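Local coordinates for protein ammonium transporter (Kuenenia stuttgartiensis, PDB 6EU6) that probably senses extracellular ammonium as the Amt-type membrane module of an ammonium sensor histidine kinase, passing the signal across the membrane, at residues Phe97-Gln100 with Met101-Ser105; Gly363-Val366 with Ala367-Ser371. All coordinates share one frame; numbering follows the deposited sequence.

Interaction 1. Residues Phe97-Gln100 with Met101-Ser105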
ATOM      1  N   PHE A  97       3.200 -21.103   5.927  1.00 28.97           N
ATOM      2  CA  PHE A  97       1.782 -21.386   5.855  1.00 27.04           C
ATOM      3  C   PHE A  97       0.976 -20.142   5.377  1.00 30.25           C
ATOM      4  O   PHE A  97       0.117 -20.259   4.488  1.00 26.63           O
ATOM      5  CB  PHE A  97       1.282 -21.810   7.216  1.00 29.54           C
ATOM      6  CG  PHE A  97      -0.073 -22.393   7.204  1.00 28.61           C
ATOM      7  CD1 PHE A  97      -1.186 -21.610   7.319  1.00 30.73           C
ATOM      8  CD2 PHE A  97      -0.233 -23.768   7.173  1.00 33.16           C
ATOM      9  CE1 PHE A  97      -2.457 -22.149   7.326  1.00 32.90           C
ATOM     10  CE2 PHE A  97      -1.498 -24.312   7.231  1.00 35.01           C
ATOM     11  CZ  PHE A  97      -2.622 -23.494   7.272  1.00 34.22           C
ATOM     12  N   PHE A  98       1.312 -18.964   5.914  1.00 25.55           N
ATOM     13  CA  PHE A  98       0.547 -17.800   5.567  1.00 25.20           C
ATOM     14  C   PHE A  98       0.852 -17.359   4.141  1.00 26.50           C
ATOM     15  O   PHE A  98      -0.059 -16.930   3.419  1.00 26.68           O
ATOM     16  CB  PHE A  98       0.804 -16.654   6.555  1.00 23.52           C
ATOM     17  CG  PHE A  98      -0.050 -15.440   6.282  1.00 25.54           C
ATOM     18  CD1 PHE A  98      -1.444 -15.539   6.195  1.00 30.43           C
ATOM     19  CD2 PHE A  98       0.531 -14.229   5.990  1.00 29.73           C
ATOM     20  CE1 PHE A  98      -2.236 -14.453   5.852  1.00 34.30           C
ATOM     21  CE2 PHE A  98      -0.261 -13.125   5.663  1.00 29.06           C
ATOM     22  CZ  PHE A  98      -1.640 -13.234   5.606  1.00 31.89           C
ATOM     23  N   PHE A  99       2.127 -17.419   3.785  1.00 26.82           N
ATOM     24  CA  PHE A  99       2.575 -17.199   2.410  1.00 27.96           C
ATOM     25  C   PHE A  99       1.814 -18.048   1.398  1.00 28.08           C
ATOM     26  O   PHE A  99       1.245 -17.535   0.428  1.00 25.20           O
ATOM     27  CB  PHE A  99       4.071 -17.393   2.327  1.00 28.79           C
ATOM     28  CG  PHE A  99       4.685 -16.963   0.994  1.00 29.71           C
ATOM     29  CD1 PHE A  99       4.920 -15.640   0.709  1.00 30.72           C
ATOM     30  CD2 PHE A  99       5.019 -17.890   0.046  1.00 29.70           C
ATOM     31  CE1 PHE A  99       5.517 -15.248  -0.533  1.00 32.19           C
ATOM     32  CE2 PHE A  99       5.622 -17.516  -1.163  1.00 29.54           C
ATOM     33  CZ  PHE A  99       5.842 -16.175  -1.470  1.00 30.59           C
ATOM     34  N   GLN A 100       1.659 -19.319   1.700  1.00 25.78           N
ATOM     35  CA  GLN A 100       0.963 -20.171   0.778  1.00 27.96           C
ATOM     36  C   GLN A 100      -0.540 -19.881   0.859  1.00 28.86           C
ATOM     37  O   GLN A 100      -1.208 -20.046  -0.118  1.00 26.23           O
ATOM     38  CB  GLN A 100       1.249 -21.653   1.076  1.00 29.70           C
ATOM     39  CG  GLN A 100       2.712 -22.077   0.906  1.00 28.21           C
ATOM     40  CD  GLN A 100       3.177 -21.927  -0.549  1.00 26.86           C
ATOM     41  OE1 GLN A 100       2.393 -22.012  -1.457  1.00 28.27           O
ATOM     42  NE2 GLN A 100       4.454 -21.643  -0.746  1.00 32.87           N
ATOM     43  N   MET A 101      -1.085 -19.440   2.015  1.00 27.16           N
ATOM     44  CA  MET A 101      -2.485 -19.073   2.063  1.00 26.39           C
ATOM     45  C   MET A 101      -2.801 -17.915   1.117  1.00 26.35           C
ATOM     46  O   MET A 101      -3.807 -17.928   0.416  1.00 25.48           O
ATOM     47  CB  MET A 101      -2.917 -18.707   3.511  1.00 27.40           C
ATOM     48  CG  MET A 101      -4.372 -18.321   3.650  1.00 32.69           C
ATOM     49  SD  MET A 101      -4.767 -17.928   5.389  1.00 31.54           S
ATOM     50  CE  MET A 101      -4.801 -19.619   5.950  1.00 35.99           C
ATOM     51  N   VAL A 102      -1.957 -16.878   1.139  1.00 24.28           N
ATOM     52  CA  VAL A 102      -2.252 -15.756   0.273  1.00 25.11           C
ATOM     53  C   VAL A 102      -2.041 -16.136  -1.225  1.00 25.59           C
ATOM     54  O   VAL A 102      -2.679 -15.568  -2.101  1.00 25.22           O
ATOM     55  CB  VAL A 102      -1.518 -14.459   0.694  1.00 24.07           C
ATOM     56  CG1 VAL A 102      -1.980 -14.046   2.096  1.00 27.19           C
ATOM     57  CG2 VAL A 102      -0.019 -14.585   0.672  1.00 26.97           C
ATOM     58  N   PHE A 103      -1.107 -17.046  -1.526  1.00 25.27           N
ATOM     59  CA  PHE A 103      -1.092 -17.665  -2.882  1.00 23.75           C
ATOM     60  C   PHE A 103      -2.441 -18.283  -3.274  1.00 26.68           C
ATOM     61  O   PHE A 103      -2.967 -18.052  -4.355  1.00 26.03           O
ATOM     62  CB  PHE A 103       0.075 -18.677  -2.983  1.00 26.76           C
ATOM     63  CG  PHE A 103       1.383 -18.065  -3.378  1.00 25.90           C
ATOM     64  CD1 PHE A 103       1.757 -16.825  -2.904  1.00 28.16           C
ATOM     65  CD2 PHE A 103       2.266 -18.760  -4.162  1.00 31.70           C
ATOM     66  CE1 PHE A 103       2.956 -16.255  -3.265  1.00 28.18           C
ATOM     67  CE2 PHE A 103       3.443 -18.164  -4.580  1.00 31.98           C
ATOM     68  CZ  PHE A 103       3.804 -16.930  -4.107  1.00 30.68           C
ATOM     69  N   ALA A 104      -3.035 -19.054  -2.365  1.00 26.72           N
ATOM     70  CA  ALA A 104      -4.304 -19.684  -2.635  1.00 27.73           C
ATOM     71  C   ALA A 104      -5.384 -18.610  -2.853  1.00 28.94           C
ATOM     72  O   ALA A 104      -6.211 -18.774  -3.744  1.00 25.70           O
ATOM     73  CB  ALA A 104      -4.748 -20.638  -1.507  1.00 28.30           C
ATOM     74  N   SER A 105      -5.374 -17.535  -2.051  1.00 23.89           N
ATOM     75  CA  SER A 105      -6.316 -16.489  -2.241  1.00 25.00           C
ATOM     76  C   SER A 105      -6.187 -15.812  -3.606  1.00 22.84           C
ATOM     77  O   SER A 105      -7.195 -15.280  -4.137  1.00 24.97           O
ATOM     78  CB  SER A 105      -6.169 -15.451  -1.135  1.00 24.80           C
ATOM     79  OG  SER A 105      -6.487 -16.086   0.115  1.00 28.53           O
TER
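The carbonyls of Phe97 to Gln100 accept hydrogen bonds from the amides of Met101 to Ala104 one turn up helix 93-114, an unbroken i to i+4 run in which Phe103 N to Phe99 O (3.1 Å) is the straightest, at 168°. The same spacing pairs Phe97 with Met101, Phe98 with Val102 and Phe99 with Phe103, while Met101 also reaches back three residues to Phe98. In the Phe99-Phe103 pair, CZ of Phe99 comes 3.4 Å from CE1 of Phe103, and the ring planes meet obliquely, at 41°. Phe103 also stacks on Phe223. Were Phe103 an alanine, the Phe99 ring would probably lose the ring beside it and be freer to turn, and Phe223 would lose its stacking partner. Val102 leans over the Phe98 ring, its CG1 standing 4.0 Å from the ring centroid, a CH-pi contact over the face. Met101 serves two rings: its chain is extended as far as SD (chi1 and chi2 both near 180°), which arrives at the edge of Phe98, 5.3 Å from its centroid, as a Met-aromatic contact. The bend at the last torsion then carries CE to 3.7 Å from CE1 of Phe97. All of this is buried. Helix 40-67 covers Phe97 and Met101 through Phe59, helix 2-34 packs on Phe98 and Val102, and helix 121-144 meets Phe103 through Tyr136 and Trp144. Phe98 meets Phe221 of a neighbouring subunit edge-to-face, so the side of the helix bearing Phe98 lies at the trimer interface.

Interaction 2. Residues Gly363-Val366 with Ala367-Ser371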
ATOM      1  N   GLY A 363       3.043 -30.180 -17.972  1.00 34.61           N
ATOM      2  CA  GLY A 363       2.443 -29.469 -16.812  1.00 36.45           C
ATOM      3  C   GLY A 363       1.322 -28.535 -17.216  1.00 30.96           C
ATOM      4  O   GLY A 363       0.253 -28.474 -16.561  1.00 32.14           O
ATOM      5  N   VAL A 364       1.543 -27.820 -18.296  1.00 28.90           N
ATOM      6  CA  VAL A 364       0.548 -26.906 -18.839  1.00 28.48           C
ATOM      7  C   VAL A 364      -0.750 -27.624 -19.204  1.00 33.20           C
ATOM      8  O   VAL A 364      -1.849 -27.136 -18.921  1.00 30.79           O
ATOM      9  CB  VAL A 364       1.108 -26.185 -20.072  1.00 29.07           C
ATOM     10  CG1 VAL A 364       0.032 -25.593 -20.939  1.00 32.00           C
ATOM     11  CG2 VAL A 364       2.080 -25.099 -19.621  1.00 30.90           C
ATOM     12  N   ILE A 365      -0.621 -28.745 -19.900  1.00 32.21           N
ATOM     13  CA  ILE A 365      -1.783 -29.535 -20.338  1.00 31.81           C
ATOM     14  C   ILE A 365      -2.506 -30.196 -19.213  1.00 28.65           C
ATOM     15  O   ILE A 365      -3.738 -30.298 -19.221  1.00 30.92           O
ATOM     16  CB  ILE A 365      -1.325 -30.583 -21.405  1.00 37.27           C
ATOM     17  CG1 ILE A 365      -1.083 -29.841 -22.697  1.00 42.24           C
ATOM     18  CG2 ILE A 365      -2.358 -31.665 -21.582  1.00 41.05           C
ATOM     19  CD1 ILE A 365      -0.049 -30.482 -23.582  1.00 49.47           C
ATOM     20  N   VAL A 366      -1.773 -30.708 -18.250  1.00 31.71           N
ATOM     21  CA  VAL A 366      -2.383 -31.283 -17.062  1.00 32.07           C
ATOM     22  C   VAL A 366      -3.144 -30.206 -16.261  1.00 33.08           C
ATOM     23  O   VAL A 366      -4.246 -30.445 -15.848  1.00 28.97           O
ATOM     24  CB  VAL A 366      -1.347 -31.965 -16.184  1.00 35.60           C
ATOM     25  CG1 VAL A 366      -1.951 -32.350 -14.832  1.00 34.10           C
ATOM     26  CG2 VAL A 366      -0.782 -33.201 -16.912  1.00 35.88           C
ATOM     27  N   ALA A 367      -2.554 -29.024 -16.099  1.00 30.79           N
ATOM     28  CA  ALA A 367      -3.213 -27.894 -15.374  1.00 31.21           C
ATOM     29  C   ALA A 367      -4.523 -27.487 -16.038  1.00 28.42           C
ATOM     30  O   ALA A 367      -5.611 -27.368 -15.389  1.00 29.23           O
ATOM     31  CB  ALA A 367      -2.258 -26.692 -15.227  1.00 31.11           C
ATOM     32  N   PHE A 368      -4.477 -27.413 -17.362  1.00 29.42           N
ATOM     33  CA  PHE A 368      -5.680 -27.123 -18.124  1.00 28.87           C
ATOM     34  C   PHE A 368      -6.682 -28.198 -17.932  1.00 30.30           C
ATOM     35  O   PHE A 368      -7.831 -27.924 -17.643  1.00 31.39           O
ATOM     36  CB  PHE A 368      -5.356 -26.872 -19.628  1.00 32.96           C
ATOM     37  CG  PHE A 368      -6.546 -26.549 -20.435  1.00 34.55           C
ATOM     38  CD1 PHE A 368      -6.981 -25.248 -20.559  1.00 35.67           C
ATOM     39  CD2 PHE A 368      -7.308 -27.567 -21.019  1.00 37.37           C
ATOM     40  CE1 PHE A 368      -8.120 -24.924 -21.269  1.00 36.76           C
ATOM     41  CE2 PHE A 368      -8.450 -27.240 -21.740  1.00 35.27           C
ATOM     42  CZ  PHE A 368      -8.859 -25.925 -21.875  1.00 34.23           C
ATOM     43  N   SER A 369      -6.296 -29.445 -18.146  1.00 30.07           N
ATOM     44  CA  SER A 369      -7.300 -30.523 -18.127  1.00 30.40           C
ATOM     45  C   SER A 369      -7.949 -30.644 -16.770  1.00 31.46           C
ATOM     46  O   SER A 369      -9.172 -30.898 -16.669  1.00 35.34           O
ATOM     47  CB  SER A 369      -6.660 -31.885 -18.496  1.00 31.28           C
ATOM     48  OG  SER A 369      -6.046 -31.803 -19.791  1.00 32.24           O
ATOM     49  N   TRP A 370      -7.123 -30.559 -15.721  1.00 28.42           N
ATOM     50  CA  TRP A 370      -7.625 -30.639 -14.368  1.00 30.91           C
ATOM     51  C   TRP A 370      -8.565 -29.452 -14.000  1.00 32.00           C
ATOM     52  O   TRP A 370      -9.678 -29.665 -13.547  1.00 31.63           O
ATOM     53  CB  TRP A 370      -6.417 -30.694 -13.444  1.00 31.04           C
ATOM     54  CG  TRP A 370      -6.691 -30.720 -11.909  1.00 31.91           C
ATOM     55  CD1 TRP A 370      -6.378 -29.705 -10.983  1.00 32.31           C
ATOM     56  CD2 TRP A 370      -7.192 -31.802 -11.146  1.00 32.70           C
ATOM     57  NE1 TRP A 370      -6.708 -30.120  -9.702  1.00 33.22           N
ATOM     58  CE2 TRP A 370      -7.237 -31.384  -9.778  1.00 32.84           C
ATOM     59  CE3 TRP A 370      -7.698 -33.065 -11.474  1.00 34.03           C
ATOM     60  CZ2 TRP A 370      -7.685 -32.230  -8.752  1.00 33.38           C
ATOM     61  CZ3 TRP A 370      -8.142 -33.908 -10.432  1.00 34.50           C
ATOM     62  CH2 TRP A 370      -8.139 -33.477  -9.095  1.00 35.79           C
ATOM     63  N   SER A 371      -8.086 -28.203 -14.169  1.00 30.08           N
ATOM     64  CA  SER A 371      -8.808 -27.042 -13.712  1.00 29.78           C
ATOM     65  C   SER A 371      -9.955 -26.661 -14.632  1.00 29.07           C
ATOM     66  O   SER A 371     -11.078 -26.462 -14.165  1.00 28.66           O
ATOM     67  CB  SER A 371      -7.825 -25.841 -13.407  1.00 29.44           C
ATOM     68  OG  SER A 371      -8.587 -24.734 -12.982  1.00 27.93           O
TER
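Ala367, Phe368, Ser369 and Trp370 each give their amide to the carbonyl four residues back, from Gly363 to Val366, as helix 353-385 runs through both segments; the turn at 368-371 is itself widened toward pi-type geometry. The polar side-chain contact belongs to Ser369. With OG anti to its own carbonyl carbon and beside its backbone N (chi1 -58°), the hydroxyl folds back and donates to Ile365 O at 2.8 Å. Ser369 N reaches that oxygen at 2.9 Å from the opposite face of the carbonyl plane, so two donors of one residue grip a single acceptor. CG2 of Ile365 lies alongside, 4.1 Å from OG of Ser369. Ala367, by contrast, is buried, its methyl packing on Thr168 and Phe139, while the rings of Phe368 and Trp370 lead off the helix. Trp370 reaches helix 121-144 through its NE1 bond to Ile135 O, and Phe368 stacks on Phe372 of its own helix and meets Trp176 of helix 167-185 edge-to-face. The chemistry within the contact is thus backbone bonding with one hydroxyl added: Ser369, though exposed, spends its proton within its own helix, and the large aromatic groups find their partners beyond the two segments.

Interaction 1 comes first along the chain, on helix 93-114, and interaction 2 follows much later, on helix 353-385. Their centres lie about 21 Å apart and their nearest atoms about 11 Å, so the two do not touch. Helix 121-144 links them indirectly, receiving side chains from both. The surroundings differ: residues 97-105 are buried and reach a second subunit, whereas residues 363-371 touch no other protein chain and are partly exposed, with Phe368 near a bound maltoside detergent. Together they illustrate how one local rule, the four-residue spacing of a helix, is used in the largely helical Amt fold both at a subunit interface and within a single subunit.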